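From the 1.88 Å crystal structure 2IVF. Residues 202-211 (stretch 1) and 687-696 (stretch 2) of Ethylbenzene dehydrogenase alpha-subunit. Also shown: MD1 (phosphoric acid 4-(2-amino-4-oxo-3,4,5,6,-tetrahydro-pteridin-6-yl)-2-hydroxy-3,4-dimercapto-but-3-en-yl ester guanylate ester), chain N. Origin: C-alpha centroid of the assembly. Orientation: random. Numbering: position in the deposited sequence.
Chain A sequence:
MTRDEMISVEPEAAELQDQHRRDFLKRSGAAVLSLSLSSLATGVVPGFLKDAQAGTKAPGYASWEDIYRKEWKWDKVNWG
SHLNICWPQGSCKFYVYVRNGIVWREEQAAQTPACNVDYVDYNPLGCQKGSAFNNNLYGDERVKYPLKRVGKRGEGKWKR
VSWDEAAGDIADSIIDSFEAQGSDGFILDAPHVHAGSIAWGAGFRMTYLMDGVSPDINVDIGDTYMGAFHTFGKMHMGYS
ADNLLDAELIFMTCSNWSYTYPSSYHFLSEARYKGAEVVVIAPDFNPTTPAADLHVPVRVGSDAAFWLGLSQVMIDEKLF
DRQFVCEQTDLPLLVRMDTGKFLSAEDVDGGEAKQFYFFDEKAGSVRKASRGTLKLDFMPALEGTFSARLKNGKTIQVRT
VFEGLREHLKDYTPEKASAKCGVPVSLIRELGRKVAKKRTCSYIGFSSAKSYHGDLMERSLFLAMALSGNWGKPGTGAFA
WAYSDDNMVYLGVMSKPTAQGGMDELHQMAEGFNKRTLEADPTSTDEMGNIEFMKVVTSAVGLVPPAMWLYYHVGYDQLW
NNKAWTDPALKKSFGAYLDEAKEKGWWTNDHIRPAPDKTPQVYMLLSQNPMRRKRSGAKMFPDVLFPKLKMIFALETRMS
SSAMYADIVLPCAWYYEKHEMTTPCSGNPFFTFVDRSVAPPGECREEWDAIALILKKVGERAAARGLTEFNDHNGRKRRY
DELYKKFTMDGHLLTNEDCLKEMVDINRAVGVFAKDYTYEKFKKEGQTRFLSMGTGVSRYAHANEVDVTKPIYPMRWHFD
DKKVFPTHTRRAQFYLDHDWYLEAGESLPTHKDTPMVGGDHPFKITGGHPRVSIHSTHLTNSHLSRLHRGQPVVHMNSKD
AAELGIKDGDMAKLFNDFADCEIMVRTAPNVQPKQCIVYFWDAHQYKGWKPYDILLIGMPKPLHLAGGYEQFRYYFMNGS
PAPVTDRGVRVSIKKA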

# COMPACT_ATOMS: atom_id res chain seq x y z
N ALA A 202 -1.86 3.49 -26.58
CA ALA A 202 -2.84 4.36 -27.26
C ALA A 202 -2.46 5.85 -27.21
O ALA A 202 -2.41 6.52 -28.24
CB ALA A 202 -4.20 4.15 -26.62
N GLY A 203 -2.16 6.34 -26.01
CA GLY A 203 -1.88 7.77 -25.80
C GLY A 203 -0.62 8.18 -26.54
O GLY A 203 -0.57 9.22 -27.20
N PHE A 204 0.39 7.33 -26.46
CA PHE A 204 1.64 7.59 -27.18
C PHE A 204 1.46 7.54 -28.69
O PHE A 204 1.96 8.41 -29.43
CB PHE A 204 2.69 6.59 -26.72
CG PHE A 204 3.96 6.63 -27.51
CD1 PHE A 204 4.65 7.82 -27.71
CD2 PHE A 204 4.47 5.46 -28.05
CE1 PHE A 204 5.82 7.86 -28.44
CE2 PHE A 204 5.66 5.50 -28.81
CZ PHE A 204 6.32 6.71 -29.01
N ARG A 205 0.71 6.54 -29.15
CA ARG A 205 0.46 6.37 -30.56
C ARG A 205 -0.29 7.60 -31.09
O ARG A 205 -0.02 8.13 -32.16
CB ARG A 205 -0.34 5.08 -30.76
CG ARG A 205 -0.57 4.68 -32.19
CD ARG A 205 -1.25 3.31 -32.24
NE ARG A 205 -1.41 2.92 -33.62
CZ ARG A 205 -0.45 2.40 -34.37
NH1 ARG A 205 0.75 2.19 -33.87
NH2 ARG A 205 -0.69 2.12 -35.62
N MET A 206 -1.30 8.02 -30.33
CA MET A 206 -2.06 9.22 -30.69
C MET A 206 -1.17 10.45 -30.82
O MET A 206 -1.21 11.15 -31.81
CB MET A 206 -3.13 9.45 -29.63
CG MET A 206 -4.01 10.67 -29.83
SD MET A 206 -4.71 11.18 -28.24
CE MET A 206 -3.44 10.70 -27.09
N THR A 207 -0.35 10.69 -29.81
CA THR A 207 0.49 11.87 -29.79
C THR A 207 1.49 11.80 -30.92
O THR A 207 1.66 12.73 -31.70
CB THR A 207 1.17 12.03 -28.42
OG1 THR A 207 0.17 11.93 -27.39
CG2 THR A 207 1.90 13.40 -28.36
N TYR A 208 2.11 10.64 -31.08
CA TYR A 208 3.02 10.41 -32.22
C TYR A 208 2.36 10.62 -33.59
O TYR A 208 2.91 11.28 -34.51
CB TYR A 208 3.56 9.00 -32.08
CG TYR A 208 4.40 8.53 -33.21
CD1 TYR A 208 5.43 9.32 -33.72
CD2 TYR A 208 4.20 7.26 -33.76
CE1 TYR A 208 6.23 8.86 -34.74
CE2 TYR A 208 4.98 6.81 -34.79
CZ TYR A 208 6.00 7.60 -35.27
OH TYR A 208 6.78 7.14 -36.31
N LEU A 209 1.17 10.07 -33.77
CA LEU A 209 0.49 10.30 -35.04
C LEU A 209 0.21 11.80 -35.27
O LEU A 209 0.26 12.26 -36.40
CB LEU A 209 -0.79 9.49 -35.11
CG LEU A 209 -0.61 7.99 -35.33
CD1 LEU A 209 -1.97 7.30 -35.35
CD2 LEU A 209 0.09 7.75 -36.64
N MET A 210 -0.07 12.53 -34.19
CA MET A 210 -0.43 13.96 -34.30
C MET A 210 0.79 14.87 -34.21
O MET A 210 0.69 16.11 -34.44
CB MET A 210 -1.42 14.33 -33.20
CG MET A 210 -2.73 13.64 -33.35
SD MET A 210 -4.01 14.38 -32.31
CE MET A 210 -3.42 14.17 -30.71
N ASP A 211 1.94 14.25 -33.93
CA ASP A 211 3.18 14.95 -33.58
C ASP A 211 2.96 15.93 -32.43
O ASP A 211 3.41 17.08 -32.47
CB ASP A 211 3.79 15.64 -34.80
CG ASP A 211 5.17 16.20 -34.52
OD1 ASP A 211 5.90 15.53 -33.77
OD2 ASP A 211 5.47 17.31 -34.97
PB MD1 N . 0.49 9.78 -11.24
O3B MD1 N . -0.47 9.06 -10.22
O1B MD1 N . 0.78 8.80 -12.33
O2B MD1 N . 0.10 11.18 -11.51
O3A MD1 N . 1.82 9.90 -10.38
C10 MD1 N . 2.84 8.88 -10.37
C11 MD1 N . 3.80 9.34 -9.29
O11 MD1 N . 3.13 8.97 -8.04
C12 MD1 N . 5.09 8.57 -9.37
S12 MD1 N . 5.22 7.11 -10.26
C13 MD1 N . 6.21 8.97 -8.68
S13 MD1 N . 7.65 8.10 -8.71
C14 MD1 N . 6.24 10.21 -7.87
N15 MD1 N . 6.51 10.11 -6.48
C16 MD1 N . 6.43 11.20 -5.66
C15 MD1 N . 6.82 11.04 -4.34
O14 MD1 N . 7.25 9.93 -3.91
N17 MD1 N . 6.64 12.13 -3.55
C17 MD1 N . 6.17 13.34 -4.07
N16 MD1 N . 6.07 14.35 -3.21
N18 MD1 N . 5.85 13.47 -5.36
C20 MD1 N . 5.98 12.43 -6.15
N8 MD1 N . 5.70 12.57 -7.47
C7 MD1 N . 5.72 11.51 -8.44
PA MD1 N . -2.01 9.29 -9.80
O1A MD1 N . -2.46 7.97 -9.26
O2A MD1 N . -2.06 10.45 -8.89
O5' MD1 N . -2.79 9.63 -11.13
C5' MD1 N . -2.97 8.56 -12.05
C4' MD1 N . -4.39 8.49 -12.45
O4' MD1 N . -4.46 7.30 -13.22
C1' MD1 N . -5.79 6.83 -13.03
N9 MD1 N . -6.00 5.42 -13.38
C4 MD1 N . -6.62 5.03 -14.49
N3 MD1 N . -7.14 5.78 -15.49
C2 MD1 N . -7.72 5.18 -16.54
N2 MD1 N . -8.24 5.92 -17.56
N1 MD1 N . -7.84 3.81 -16.52
C6 MD1 N . -7.33 2.99 -15.53
O6 MD1 N . -7.43 1.77 -15.65
C5 MD1 N . -6.68 3.63 -14.46
N7 MD1 N . -6.10 3.22 -13.34
C8 MD1 N . -5.68 4.32 -12.70
C2' MD1 N . -6.06 7.03 -11.54
O2' MD1 N . -7.47 7.14 -11.22
C3' MD1 N . -5.25 8.29 -11.20
O3' MD1 N . -6.10 9.45 -10.99
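Stretch 2 (687-696) EWDAIALILK

Stretch 2 is helical throughout, from E687 to K696, and the helix continues beyond it. It packs against the helix formed by residues 202-210 of stretch 1, although no two touching residues are fewer than 483 positions apart in the sequence. The two helices run in nearly the same direction, with 21° between their N-to-C vectors and a closest approach of 9.7 Å between axes. The backbones come nearest at the start of stretch 1, where the CA atoms of A202 and W688 lie 5.1 Å apart.

Each helix satisfies its own backbone. In stretch 2 an unbroken i to i+4 ladder extends from I691 N to E687 O (2.8 Å) through K696 N to A692 O (2.8 Å), with phi and psi helical at every residue. In stretch 1 the same pattern runs from M206 N to A202 O (2.8 Å) as far as M210 N to M206 O (3.0 Å), and T207 OG1 adds a side-chain bond to G203 O (2.8 Å). The helix ends at M210, and D211, the next residue, leaves helical geometry with a positive phi. No hydrogen bond joins the two stretches; the contact, which buries 410 Å² in total, rests on side-chain packing.

The apolar contacts follow the helical repeat. A202, M206 and M210, spaced four residues apart, direct their CA-to-CB bonds toward stretch 2, as do I691 and L695 toward stretch 1. A202 CB touches I691 CD1 at 3.5 Å, and the same I691 methyl lies 3.7 Å from G203 N, a close approach to backbone. One turn further along, M206 CB meets I691 CG2 at 3.7 Å and M206 CG meets L695 CD2 at 3.9 Å, so that M206 bridges two successive turns of the opposing helix. M210 SD closes the series, 4.0 Å from L695 CD2. I691 and L695 both adopt the m,t rotamer. The near-parallel course of the helices lets these contacts advance together along both helices.

The indole of W688 makes the aromatic contribution. Its CA-to-CB bond points sideways, but with chi1 at t the ring end comes nearer to stretch 1. W688 CE3 lies 3.5 Å from A202 CB, while W688 CH2 approaches R205 CD to 3.4 Å. Both neighbours meet the ring obliquely. R205 reaches this position with chi1, chi2 and chi3 all at t, and its guanidinium nitrogens are hydrogen-bonded elsewhere in the structure.

One oxygen of E687 is directed at MD1. The CA-to-CB bond of E687 points toward stretch 1, but the end of its side chain leads away, and OE2 accepts two hydrogen bonds from the guanine of MD1: MD1 N1 to E687 OE2 at 2.7 Å and MD1 N2 to E687 OE2 at 3.0 Å. The first residue of stretch 2 thus anchors the nucleotide end of MD1, while the following turns pack against stretch 1.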

# COMPACT_ATOMS: atom_id res chain seq x y z
N GLU A 687 -9.43 2.62 -23.07
CA GLU A 687 -8.76 3.86 -23.46
C GLU A 687 -8.39 3.87 -24.94
O GLU A 687 -8.52 4.90 -25.63
CB GLU A 687 -7.49 4.08 -22.62
CG GLU A 687 -7.72 4.42 -21.11
CD GLU A 687 -8.05 3.23 -20.29
OE1 GLU A 687 -7.91 2.10 -20.80
OE2 GLU A 687 -8.43 3.39 -19.11
N TRP A 688 -7.96 2.72 -25.46
CA TRP A 688 -7.67 2.61 -26.91
C TRP A 688 -8.89 3.01 -27.75
O TRP A 688 -8.76 3.77 -28.71
CB TRP A 688 -7.23 1.17 -27.26
CG TRP A 688 -6.83 1.02 -28.67
CD1 TRP A 688 -7.65 0.78 -29.75
CD2 TRP A 688 -5.50 1.05 -29.17
NE1 TRP A 688 -6.90 0.73 -30.89
CE2 TRP A 688 -5.58 0.85 -30.56
CE3 TRP A 688 -4.25 1.21 -28.58
CZ2 TRP A 688 -4.45 0.88 -31.38
CZ3 TRP A 688 -3.13 1.18 -29.40
CH2 TRP A 688 -3.24 1.03 -30.78
N ASP A 689 -10.05 2.48 -27.37
CA ASP A 689 -11.32 2.76 -28.05
C ASP A 689 -11.71 4.24 -27.92
O ASP A 689 -12.02 4.90 -28.92
CB ASP A 689 -12.41 1.87 -27.45
CG ASP A 689 -13.76 2.20 -28.01
OD1 ASP A 689 -13.87 2.32 -29.25
OD2 ASP A 689 -14.69 2.32 -27.20
N ALA A 690 -11.60 4.77 -26.69
CA ALA A 690 -11.80 6.22 -26.41
C ALA A 690 -10.95 7.10 -27.29
O ALA A 690 -11.47 8.04 -27.92
CB ALA A 690 -11.51 6.52 -24.93
N ILE A 691 -9.66 6.77 -27.37
CA ILE A 691 -8.71 7.53 -28.19
C ILE A 691 -8.98 7.32 -29.65
O ILE A 691 -8.90 8.27 -30.47
CB ILE A 691 -7.26 7.17 -27.83
CG1 ILE A 691 -6.94 7.75 -26.45
CG2 ILE A 691 -6.28 7.72 -28.93
CD1 ILE A 691 -5.78 7.10 -25.70
N ALA A 692 -9.34 6.10 -30.02
CA ALA A 692 -9.71 5.85 -31.39
C ALA A 692 -10.87 6.77 -31.79
O ALA A 692 -10.86 7.38 -32.88
CB ALA A 692 -10.07 4.34 -31.58
N LEU A 693 -11.86 6.88 -30.90
CA LEU A 693 -13.06 7.67 -31.16
C LEU A 693 -12.72 9.15 -31.27
O LEU A 693 -13.20 9.81 -32.16
CB LEU A 693 -14.10 7.46 -30.06
CG LEU A 693 -15.43 8.23 -30.19
CD1 LEU A 693 -16.10 8.06 -31.58
CD2 LEU A 693 -16.32 7.70 -29.07
N ILE A 694 -11.88 9.64 -30.37
CA ILE A 694 -11.39 11.02 -30.49
C ILE A 694 -10.77 11.24 -31.86
O ILE A 694 -11.13 12.18 -32.61
CB ILE A 694 -10.36 11.37 -29.40
CG1 ILE A 694 -11.06 11.41 -28.04
CG2 ILE A 694 -9.69 12.71 -29.75
CD1 ILE A 694 -10.16 11.47 -26.82
N LEU A 695 -9.87 10.34 -32.26
CA LEU A 695 -9.24 10.48 -33.57
C LEU A 695 -10.22 10.40 -34.77
O LEU A 695 -10.04 11.09 -35.75
CB LEU A 695 -8.08 9.48 -33.72
CG LEU A 695 -6.92 9.74 -32.78
CD1 LEU A 695 -5.81 8.71 -33.02
CD2 LEU A 695 -6.41 11.19 -32.92
N LYS A 696 -11.24 9.54 -34.70
CA LYS A 696 -12.25 9.47 -35.75
C LYS A 696 -12.95 10.81 -35.83
O LYS A 696 -13.09 11.41 -36.90
CB LYS A 696 -13.24 8.35 -35.40
CG LYS A 696 -14.34 8.03 -36.42
CD LYS A 696 -15.33 7.00 -35.86
CE LYS A 696 -16.55 6.73 -36.75
NZ LYS A 696 -17.71 7.72 -36.58